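Local coordinates for protein MGS-M4 (Unidentified, PDB 4Q3M) that probably reduces carbonyl compounds with a nicotinamide cofactor, as a TIM-barrel aldo-keto reductase whose natural substrate is unknown, at residues H106-Y111 with E268-D273; K206-T211 with F246-E251; I212-I217 with N240-D245. All coordinates share one frame; numbering follows the deposited sequence.

Interaction 1 of 3, residues H106-Y111 with E268-D273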
loop_
_atom_site.group_PDB
_atom_site.type_symbol
_atom_site.label_atom_id
_atom_site.label_comp_id
_atom_site.label_asym_id
_atom_site.label_seq_id
_atom_site.Cartn_x
_atom_site.Cartn_y
_atom_site.Cartn_z
ATOM N N HIS A 106 -13.862 9.282 -0.485
ATOM C CA HIS A 106 -12.727 9.401 0.428
ATOM C C HIS A 106 -11.861 8.142 0.476
ATOM O O HIS A 106 -10.634 8.225 0.416
ATOM C CB HIS A 106 -13.222 9.745 1.834
ATOM C CG HIS A 106 -12.240 10.535 2.643
ATOM N ND1 HIS A 106 -12.630 11.444 3.603
ATOM C CD2 HIS A 106 -10.887 10.557 2.632
ATOM C CE1 HIS A 106 -11.559 11.989 4.150
ATOM N NE2 HIS A 106 -10.488 11.468 3.579
ATOM N N TRP A 107 -12.500 6.982 0.586
ATOM C CA TRP A 107 -11.780 5.712 0.638
ATOM C C TRP A 107 -12.480 4.637 -0.189
ATOM O O TRP A 107 -13.668 4.747 -0.491
ATOM C CB TRP A 107 -11.635 5.228 2.084
ATOM C CG TRP A 107 -10.811 6.120 2.965
ATOM C CD1 TRP A 107 -11.257 7.169 3.715
ATOM C CD2 TRP A 107 -9.402 6.024 3.207
ATOM N NE1 TRP A 107 -10.212 7.740 4.401
ATOM C CE2 TRP A 107 -9.062 7.055 4.107
ATOM C CE3 TRP A 107 -8.394 5.170 2.749
ATOM C CZ2 TRP A 107 -7.758 7.256 4.555
ATOM C CZ3 TRP A 107 -7.100 5.371 3.195
ATOM C CH2 TRP A 107 -6.793 6.405 4.089
ATOM N N PHE A 108 -11.737 3.595 -0.547
ATOM C CA PHE A 108 -12.316 2.451 -1.242
ATOM C C PHE A 108 -12.956 1.492 -0.245
ATOM O O PHE A 108 -12.321 1.072 0.721
ATOM C CB PHE A 108 -11.255 1.725 -2.072
ATOM C CG PHE A 108 -11.785 0.544 -2.834
ATOM C CD1 PHE A 108 -12.466 0.720 -4.027
ATOM C CD2 PHE A 108 -11.596 -0.745 -2.359
ATOM C CE1 PHE A 108 -12.953 -0.366 -4.730
ATOM C CE2 PHE A 108 -12.081 -1.833 -3.058
ATOM C CZ PHE A 108 -12.759 -1.644 -4.246
ATOM N N LYS A 109 -14.220 1.155 -0.482
ATOM C CA LYS A 109 -14.958 0.267 0.409
ATOM C C LYS A 109 -15.684 -0.819 -0.377
ATOM O O LYS A 109 -16.847 -1.117 -0.111
ATOM C CB LYS A 109 -15.960 1.062 1.250
ATOM C CG LYS A 109 -15.330 2.120 2.144
ATOM C CD LYS A 109 -14.630 1.497 3.341
ATOM C CE LYS A 109 -15.626 0.810 4.264
ATOM N NZ LYS A 109 -14.983 0.322 5.515
ATOM N N GLY A 110 -14.991 -1.410 -1.345
ATOM C CA GLY A 110 -15.589 -2.415 -2.205
ATOM C C GLY A 110 -16.015 -1.822 -3.535
ATOM O O GLY A 110 -16.355 -0.642 -3.614
ATOM N N TYR A 111 -15.993 -2.641 -4.582
ATOM C CA TYR A 111 -16.331 -2.176 -5.923
ATOM C C TYR A 111 -17.785 -1.729 -6.023
ATOM O O TYR A 111 -18.079 -0.674 -6.588
ATOM C CB TYR A 111 -16.058 -3.270 -6.958
ATOM C CG TYR A 111 -14.598 -3.636 -7.099
ATOM C CD1 TYR A 111 -13.658 -2.690 -7.485
ATOM C CD2 TYR A 111 -14.162 -4.933 -6.861
ATOM C CE1 TYR A 111 -12.323 -3.020 -7.618
ATOM C CE2 TYR A 111 -12.829 -5.274 -6.994
ATOM C CZ TYR A 111 -11.914 -4.314 -7.372
ATOM O OH TYR A 111 -10.587 -4.648 -7.506
ATOM N N GLU A 268 -3.288 1.364 4.155
ATOM C CA GLU A 268 -3.165 0.655 2.887
ATOM C C GLU A 268 -4.513 0.637 2.170
ATOM O O GLU A 268 -5.558 0.497 2.806
ATOM C CB GLU A 268 -2.647 -0.768 3.117
ATOM C CG GLU A 268 -1.945 -1.392 1.917
ATOM C CD GLU A 268 -2.913 -1.915 0.873
ATOM O OE1 GLU A 268 -3.991 -2.414 1.258
ATOM O OE2 GLU A 268 -2.595 -1.825 -0.332
ATOM N N PHE A 269 -4.473 0.783 0.848
ATOM C CA PHE A 269 -5.668 0.968 0.025
ATOM C C PHE A 269 -6.781 -0.050 0.276
ATOM O O PHE A 269 -7.963 0.293 0.232
ATOM C CB PHE A 269 -5.291 0.929 -1.460
ATOM C CG PHE A 269 -4.279 1.967 -1.863
ATOM C CD1 PHE A 269 -4.685 3.226 -2.276
ATOM C CD2 PHE A 269 -2.924 1.676 -1.846
ATOM C CE1 PHE A 269 -3.757 4.179 -2.653
ATOM C CE2 PHE A 269 -1.992 2.625 -2.222
ATOM C CZ PHE A 269 -2.409 3.878 -2.626
ATOM N N ASP A 270 -6.404 -1.298 0.538
ATOM C CA ASP A 270 -7.382 -2.378 0.641
ATOM C C ASP A 270 -7.546 -2.927 2.056
ATOM O O ASP A 270 -7.990 -4.061 2.235
ATOM C CB ASP A 270 -7.000 -3.518 -0.306
ATOM C CG ASP A 270 -7.358 -3.222 -1.748
ATOM O OD1 ASP A 270 -8.516 -2.826 -2.003
ATOM O OD2 ASP A 270 -6.484 -3.383 -2.625
ATOM N N ASN A 271 -7.197 -2.127 3.058
ATOM C CA ASN A 271 -7.327 -2.557 4.446
ATOM C C ASN A 271 -8.044 -1.529 5.314
ATOM O O ASN A 271 -7.660 -1.293 6.460
ATOM C CB ASN A 271 -5.951 -2.866 5.037
ATOM C CG ASN A 271 -5.348 -4.138 4.475
ATOM O OD1 ASN A 271 -5.458 -5.206 5.075
ATOM N ND2 ASN A 271 -4.709 -4.029 3.315
ATOM N N VAL A 272 -9.093 -0.925 4.763
ATOM C CA VAL A 272 -9.850 0.099 5.473
ATOM C C VAL A 272 -11.125 -0.469 6.089
ATOM O O VAL A 272 -12.069 -0.814 5.378
ATOM C CB VAL A 272 -10.221 1.265 4.540
ATOM C CG1 VAL A 272 -10.995 2.328 5.304
ATOM C CG2 VAL A 272 -8.970 1.855 3.909
ATOM N N ASP A 273 -11.146 -0.561 7.415
ATOM C CA ASP A 273 -12.312 -1.073 8.126
ATOM C C ASP A 273 -13.209 0.064 8.609
ATOM O O ASP A 273 -14.403 -0.131 8.834
ATOM C CB ASP A 273 -11.881 -1.941 9.312
ATOM C CG ASP A 273 -11.160 -3.203 8.878
ATOM O OD1 ASP A 273 -11.424 -3.687 7.757
ATOM O OD2 ASP A 273 -10.329 -3.713 9.658
HETATM O O HOH W 1 -8.848 3.034 0.010
HETATM O O HOH W 2 -9.959 -0.653 1.665
#
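The loop that follows barrel strand 102-105 meets the C-terminal tail, chiefly through Lys109, Val272 and two waters. Lys109 starts beside its backbone N (chi1 -61°) and bends again at chi2 and chi3, so the chain curls back and NZ donates to Val272 O at 3.1 Å, from above the carbonyl plane; NZ also bonds Tyr274 O. Val272 has CG1 anti to the backbone N and CG2 anti to the carbonyl carbon, a fork well suited to the broad indole of Trp107. Val272 CG2 lies 3.6 Å from Trp107 CE3, while CG1 sits over one face of the indole, near its rim. Phe108, with CG anti to its backbone N, crosses Asp270 obliquely, CD2 being 3.7 Å from OD1. That oxygen is engaged by His142, which also stacks on Phe108. Within the tail, Glu268 OE1 grips both Asp270 N (2.8 Å) and Asn271 ND2 (2.7 Å), bracing a type I turn. One water links Phe108 N to Phe269 O; another donates to Phe108 O and Phe269 O and accepts from Val272 N. An alanine at Lys109 would remove the ammonium and probably leave the tail carbonyls less firmly held. The tail is thus held by a lysine ammonium on backbone carbonyls, by water bridges and by Val272 against Trp107, and also bonds Arg257 (a salt bridge to Asp273) and Asn167 (to Asn271) of the second subunit.

Interaction 2 of 3, residues K206-T211 with F246-E251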
loop_
_atom_site.group_PDB
_atom_site.type_symbol
_atom_site.label_atom_id
_atom_site.label_comp_id
_atom_site.label_asym_id
_atom_site.label_seq_id
_atom_site.Cartn_x
_atom_site.Cartn_y
_atom_site.Cartn_z
ATOM N N LYS A 206 19.159 25.171 -0.426
ATOM C CA LYS A 206 20.218 26.179 -0.451
ATOM C C LYS A 206 20.290 26.844 -1.822
ATOM O O LYS A 206 20.638 28.018 -1.942
ATOM C CB LYS A 206 21.574 25.547 -0.103
ATOM C CG LYS A 206 22.553 25.491 -1.280
ATOM C CD LYS A 206 23.818 24.698 -0.981
ATOM C CE LYS A 206 23.512 23.230 -0.731
ATOM N NZ LYS A 206 24.736 22.420 -0.477
ATOM N N LYS A 207 19.938 26.080 -2.848
ATOM C CA LYS A 207 20.158 26.476 -4.230
ATOM C C LYS A 207 19.167 27.543 -4.677
ATOM O O LYS A 207 19.494 28.410 -5.488
ATOM C CB LYS A 207 20.065 25.245 -5.132
ATOM C CG LYS A 207 20.310 25.488 -6.604
ATOM C CD LYS A 207 20.267 24.167 -7.350
ATOM C CE LYS A 207 20.337 24.359 -8.850
ATOM N NZ LYS A 207 20.239 23.053 -9.556
ATOM N N HIS A 208 17.960 27.482 -4.128
ATOM C CA HIS A 208 16.892 28.383 -4.536
ATOM C C HIS A 208 16.465 29.311 -3.402
ATOM O O HIS A 208 15.470 30.028 -3.522
ATOM C CB HIS A 208 15.694 27.577 -5.042
ATOM C CG HIS A 208 16.043 26.594 -6.116
ATOM N ND1 HIS A 208 16.313 26.974 -7.414
ATOM C CD2 HIS A 208 16.174 25.247 -6.084
ATOM C CE1 HIS A 208 16.590 25.902 -8.135
ATOM N NE2 HIS A 208 16.513 24.842 -7.352
ATOM N N ASP A 209 17.229 29.293 -2.310
ATOM C CA ASP A 209 16.967 30.135 -1.143
ATOM C C ASP A 209 15.541 29.935 -0.632
ATOM O O ASP A 209 14.844 30.891 -0.291
ATOM C CB ASP A 209 17.221 31.609 -1.478
ATOM C CG ASP A 209 17.252 32.495 -0.245
ATOM O OD1 ASP A 209 17.542 31.977 0.854
ATOM O OD2 ASP A 209 16.985 33.708 -0.377
ATOM N N LYS A 210 15.111 28.679 -0.589
ATOM C CA LYS A 210 13.766 28.348 -0.141
ATOM C C LYS A 210 13.808 27.486 1.110
ATOM O O LYS A 210 14.880 27.108 1.580
ATOM C CB LYS A 210 12.996 27.627 -1.250
ATOM C CG LYS A 210 12.733 28.478 -2.480
ATOM C CD LYS A 210 11.776 29.612 -2.164
ATOM C CE LYS A 210 11.463 30.434 -3.401
ATOM N NZ LYS A 210 10.455 31.491 -3.119
ATOM N N THR A 211 12.634 27.184 1.652
ATOM C CA THR A 211 12.532 26.254 2.766
ATOM C C THR A 211 12.300 24.852 2.220
ATOM O O THR A 211 11.883 24.691 1.073
ATOM C CB THR A 211 11.394 26.633 3.733
ATOM O OG1 THR A 211 10.128 26.390 3.107
ATOM C CG2 THR A 211 11.493 28.100 4.126
ATOM N N PHE A 246 10.085 30.541 -8.596
ATOM C CA PHE A 246 11.298 29.802 -8.927
ATOM C C PHE A 246 10.966 28.468 -9.587
ATOM O O PHE A 246 9.801 28.079 -9.675
ATOM C CB PHE A 246 12.152 29.579 -7.676
ATOM C CG PHE A 246 11.704 28.419 -6.831
ATOM C CD1 PHE A 246 12.479 27.275 -6.738
ATOM C CD2 PHE A 246 10.511 28.473 -6.129
ATOM C CE1 PHE A 246 12.074 26.206 -5.961
ATOM C CE2 PHE A 246 10.101 27.408 -5.350
ATOM C CZ PHE A 246 10.885 26.274 -5.265
ATOM N N THR A 247 12.000 27.772 -10.047
ATOM C CA THR A 247 11.825 26.511 -10.756
ATOM C C THR A 247 12.860 25.480 -10.319
ATOM O O THR A 247 13.856 25.819 -9.680
ATOM C CB THR A 247 11.925 26.709 -12.281
ATOM O OG1 THR A 247 11.797 25.444 -12.940
ATOM C CG2 THR A 247 13.262 27.334 -12.649
ATOM N N LEU A 248 12.618 24.220 -10.664
ATOM C CA LEU A 248 13.552 23.144 -10.356
ATOM C C LEU A 248 14.099 22.529 -11.639
ATOM O O LEU A 248 13.333 22.074 -12.490
ATOM C CB LEU A 248 12.878 22.072 -9.497
ATOM C CG LEU A 248 12.398 22.515 -8.113
ATOM C CD1 LEU A 248 11.662 21.385 -7.413
ATOM C CD2 LEU A 248 13.569 22.998 -7.271
ATOM N N ASP A 249 15.421 22.514 -11.779
ATOM C CA ASP A 249 16.045 21.994 -12.990
ATOM C C ASP A 249 16.099 20.470 -12.989
ATOM O O ASP A 249 15.668 19.823 -12.033
ATOM C CB ASP A 249 17.451 22.579 -13.173
ATOM C CG ASP A 249 18.345 22.369 -11.962
ATOM O OD1 ASP A 249 18.297 21.285 -11.343
ATOM O OD2 ASP A 249 19.111 23.298 -11.631
ATOM N N GLU A 250 16.641 19.908 -14.065
ATOM C CA GLU A 250 16.680 18.463 -14.257
ATOM C C GLU A 250 17.459 17.738 -13.161
ATOM O O GLU A 250 17.009 16.711 -12.653
ATOM C CB GLU A 250 17.283 18.130 -15.624
ATOM C CG GLU A 250 17.620 16.660 -15.815
ATOM C CD GLU A 250 18.110 16.351 -17.215
ATOM O OE1 GLU A 250 18.448 17.301 -17.954
ATOM O OE2 GLU A 250 18.159 15.157 -17.579
ATOM N N GLU A 251 18.620 18.274 -12.796
ATOM C CA GLU A 251 19.468 17.617 -11.806
ATOM C C GLU A 251 18.832 17.675 -10.419
ATOM O O GLU A 251 19.067 16.798 -9.589
ATOM C CB GLU A 251 20.868 18.240 -11.782
ATOM C CG GLU A 251 21.065 19.345 -10.755
ATOM C CD GLU A 251 22.525 19.708 -10.568
ATOM O OE1 GLU A 251 22.880 20.204 -9.478
ATOM O OE2 GLU A 251 23.317 19.496 -11.510
#
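Lys207 NZ and Asp249 OD2 form the central salt bridge, modelled at 2.4 Å, with the two side chains meeting tip to tip. Lysine is long enough for the span because its chain is fully extended, CG anti to the backbone N (chi1 -178°), and NZ comes in on the syn lone pair of OD2. Glu251 OE1 adds a long ion pair at 3.9 Å, and Asp252 is a further acidic partner of the same ammonium. Asp249 divides its work: OD1 bonds the backbone N of Asp252, as a short aspartate at an N-cap can, leaving OD2 for the lysine. His208 gives its NE2 to Asp252, which would probably stabilise a protonated ring; its CE1 lies 3.1 Å from Thr247 O, and Leu248 CD2 is 3.5 Å from NE2. Further out, Phe246 supplies the apolar surface. His208 CB touches Phe246 CD1 at 3.6 Å, and the two rings pair obliquely with planes 47° apart. Lys210, bent at chi2, sets CG over the centre of the Phe246 face in a CH-pi contact, 4.0 Å from the centroid, while its NZ goes on to a salt bridge with Asp245. An N-capped helix start, 250-257, is thereby fastened by a salt-bridge network to the end of helix 199-207, on the outer helical layer of a TIM barrel.

Interaction 3 of 3, residues I212-I217 with N240-D245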
loop_
_atom_site.group_PDB
_atom_site.type_symbol
_atom_site.label_atom_id
_atom_site.label_comp_id
_atom_site.label_asym_id
_atom_site.label_seq_id
_atom_site.Cartn_x
_atom_site.Cartn_y
_atom_site.Cartn_z
ATOM N N ILE A 212 12.577 23.843 3.037
ATOM C CA ILE A 212 12.368 22.454 2.639
ATOM C C ILE A 212 10.915 22.157 2.218
ATOM O O ILE A 212 10.701 21.491 1.203
ATOM C CB ILE A 212 12.796 21.481 3.766
ATOM C CG1 ILE A 212 14.320 21.474 3.905
ATOM C CG2 ILE A 212 12.292 20.073 3.491
ATOM C CD1 ILE A 212 14.841 20.455 4.890
ATOM N N PRO A 213 9.911 22.648 2.978
ATOM C CA PRO A 213 8.541 22.414 2.500
ATOM C C PRO A 213 8.253 23.035 1.131
ATOM O O PRO A 213 7.668 22.367 0.279
ATOM C CB PRO A 213 7.677 23.075 3.577
ATOM C CG PRO A 213 8.509 23.029 4.798
ATOM C CD PRO A 213 9.911 23.251 4.324
ATOM N N GLN A 214 8.662 24.288 0.935
ATOM C CA GLN A 214 8.478 24.984 -0.339
ATOM C C GLN A 214 9.036 24.169 -1.500
ATOM O O GLN A 214 8.512 24.202 -2.614
ATOM C CB GLN A 214 9.152 26.356 -0.305
ATOM C CG GLN A 214 8.441 27.384 0.552
ATOM C CD GLN A 214 9.177 28.708 0.596
ATOM O OE1 GLN A 214 10.407 28.747 0.639
ATOM N NE2 GLN A 214 8.426 29.803 0.580
ATOM N N ILE A 215 10.108 23.440 -1.217
ATOM C CA ILE A 215 10.735 22.559 -2.188
ATOM C C ILE A 215 9.850 21.375 -2.551
ATOM O O ILE A 215 9.558 21.146 -3.727
ATOM C CB ILE A 215 12.073 22.030 -1.656
ATOM C CG1 ILE A 215 13.117 23.151 -1.638
ATOM C CG2 ILE A 215 12.519 20.812 -2.453
ATOM C CD1 ILE A 215 13.041 24.091 -2.831
ATOM N N ALA A 216 9.434 20.623 -1.535
ATOM C CA ALA A 216 8.612 19.434 -1.727
ATOM C C ALA A 216 7.331 19.776 -2.475
ATOM O O ALA A 216 6.833 18.984 -3.275
ATOM C CB ALA A 216 8.289 18.792 -0.388
ATOM N N ILE A 217 6.813 20.970 -2.212
ATOM C CA ILE A 217 5.622 21.458 -2.889
ATOM C C ILE A 217 5.912 21.731 -4.362
ATOM O O ILE A 217 5.170 21.286 -5.236
ATOM C CB ILE A 217 5.085 22.734 -2.217
ATOM C CG1 ILE A 217 4.651 22.425 -0.783
ATOM C CG2 ILE A 217 3.924 23.310 -3.008
ATOM C CD1 ILE A 217 4.311 23.648 0.028
ATOM N N ASN A 240 4.112 28.207 2.107
ATOM C CA ASN A 240 3.696 27.092 1.264
ATOM C C ASN A 240 3.108 27.555 -0.065
ATOM O O ASN A 240 3.027 26.782 -1.018
ATOM C CB ASN A 240 2.682 26.217 2.002
ATOM C CG ASN A 240 3.317 25.396 3.108
ATOM O OD1 ASN A 240 4.460 25.634 3.496
ATOM N ND2 ASN A 240 2.575 24.422 3.623
ATOM N N PHE A 241 2.704 28.821 -0.125
ATOM C CA PHE A 241 2.142 29.385 -1.344
ATOM C C PHE A 241 3.213 30.064 -2.191
ATOM O O PHE A 241 3.108 30.110 -3.416
ATOM C CB PHE A 241 1.031 30.380 -1.014
ATOM C CG PHE A 241 0.255 30.840 -2.214
ATOM C CD1 PHE A 241 -0.679 30.008 -2.810
ATOM C CD2 PHE A 241 0.457 32.102 -2.746
ATOM C CE1 PHE A 241 -1.395 30.427 -3.915
ATOM C CE2 PHE A 241 -0.257 32.527 -3.851
ATOM C CZ PHE A 241 -1.185 31.687 -4.436
ATOM N N ASP A 242 4.239 30.598 -1.534
ATOM C CA ASP A 242 5.345 31.231 -2.243
ATOM C C ASP A 242 6.165 30.170 -2.966
ATOM O O ASP A 242 7.254 29.800 -2.527
ATOM C CB ASP A 242 6.226 32.027 -1.280
ATOM C CG ASP A 242 7.238 32.896 -2.001
ATOM O OD1 ASP A 242 6.999 33.233 -3.180
ATOM O OD2 ASP A 242 8.270 33.244 -1.390
ATOM N N VAL A 243 5.631 29.687 -4.084
ATOM C CA VAL A 243 6.209 28.546 -4.776
ATOM C C VAL A 243 6.128 28.749 -6.294
ATOM O O VAL A 243 6.376 27.832 -7.078
ATOM C CB VAL A 243 5.493 27.238 -4.350
ATOM C CG1 VAL A 243 4.136 27.109 -5.031
ATOM C CG2 VAL A 243 6.363 26.022 -4.617
ATOM N N PHE A 244 5.801 29.972 -6.701
ATOM C CA PHE A 244 5.661 30.290 -8.118
ATOM C C PHE A 244 6.634 31.378 -8.561
ATOM O O PHE A 244 6.388 32.075 -9.547
ATOM C CB PHE A 244 4.226 30.721 -8.426
ATOM C CG PHE A 244 3.189 29.735 -7.974
ATOM C CD1 PHE A 244 2.940 28.587 -8.708
ATOM C CD2 PHE A 244 2.464 29.956 -6.816
ATOM C CE1 PHE A 244 1.987 27.678 -8.294
ATOM C CE2 PHE A 244 1.508 29.051 -6.397
ATOM C CZ PHE A 244 1.270 27.910 -7.137
ATOM N N ASP A 245 7.736 31.522 -7.834
ATOM C CA ASP A 245 8.744 32.519 -8.175
ATOM C C ASP A 245 10.089 31.864 -8.472
ATOM O O ASP A 245 11.108 32.544 -8.587
ATOM C CB ASP A 245 8.890 33.542 -7.048
ATOM C CG ASP A 245 9.295 32.909 -5.733
ATOM O OD1 ASP A 245 9.040 31.700 -5.549
ATOM O OD2 ASP A 245 9.868 33.622 -4.881
#
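Two helices of the TIM-barrel fold pack here, the first turns of helix 212-222 against the end of helix 234-241 and the chain leaving it. Ile217 crosses Asn240 at about a right angle: its CD1 rests 3.5 Å from Asn240 O and 3.6 Å from Asn240 CB, the terminal methyl of a side chain branched at CB, laid against the aliphatic CB of Asn240. Val243 enters with CG2 anti to its backbone N, which brings this methyl to 3.5 Å from Gln214 O and 4.0 Å from Ile217 CG2. Gln214, extended beyond CG, crosses Asp242 obliquely and lays NE2 3.6 Å from Asp242 CB. The buried amide is satisfied at both ends, NE2 by Gln239 O and OE1 by Thr211 N. Since Thr211 caps the helix in return, the pair fits a capping box, which fixes the glutamine from its own helix. Pro213 suits the first helical turn, where a residue needs no backbone N-H donor. On the other segment an inverse gamma turn centred on Asp242 swings the chain from the helix end and presents Val243 to the helix. The other methyl of that valine, CG1, lies 3.5 Å above the plane of the Phe244 ring, over its centre.

Interactions 2 and 3 are neighbouring parts of one interface, centres about 10 Å apart, made by two unbroken runs, 206-217 and 240-251, facing each other. Interaction 3 is the inner, buried part and interaction 2 its outer surface extension; Lys210 NZ bonds Asp245 OD1 between them, and Ile215 packs on Lys210 and Phe246. Together they join helices 199-207, 212-222, 234-241 and 250-257, which precede and follow the eighth strand, 226-227. Interaction 1 lies across the chain's centre, about 37 Å from interaction 2 and 31 Å from interaction 3, centre to centre. Its segments enclose the others in sequence, and the tail, which also bonds the second subunit, is held to the barrel on the side away from that helix packing.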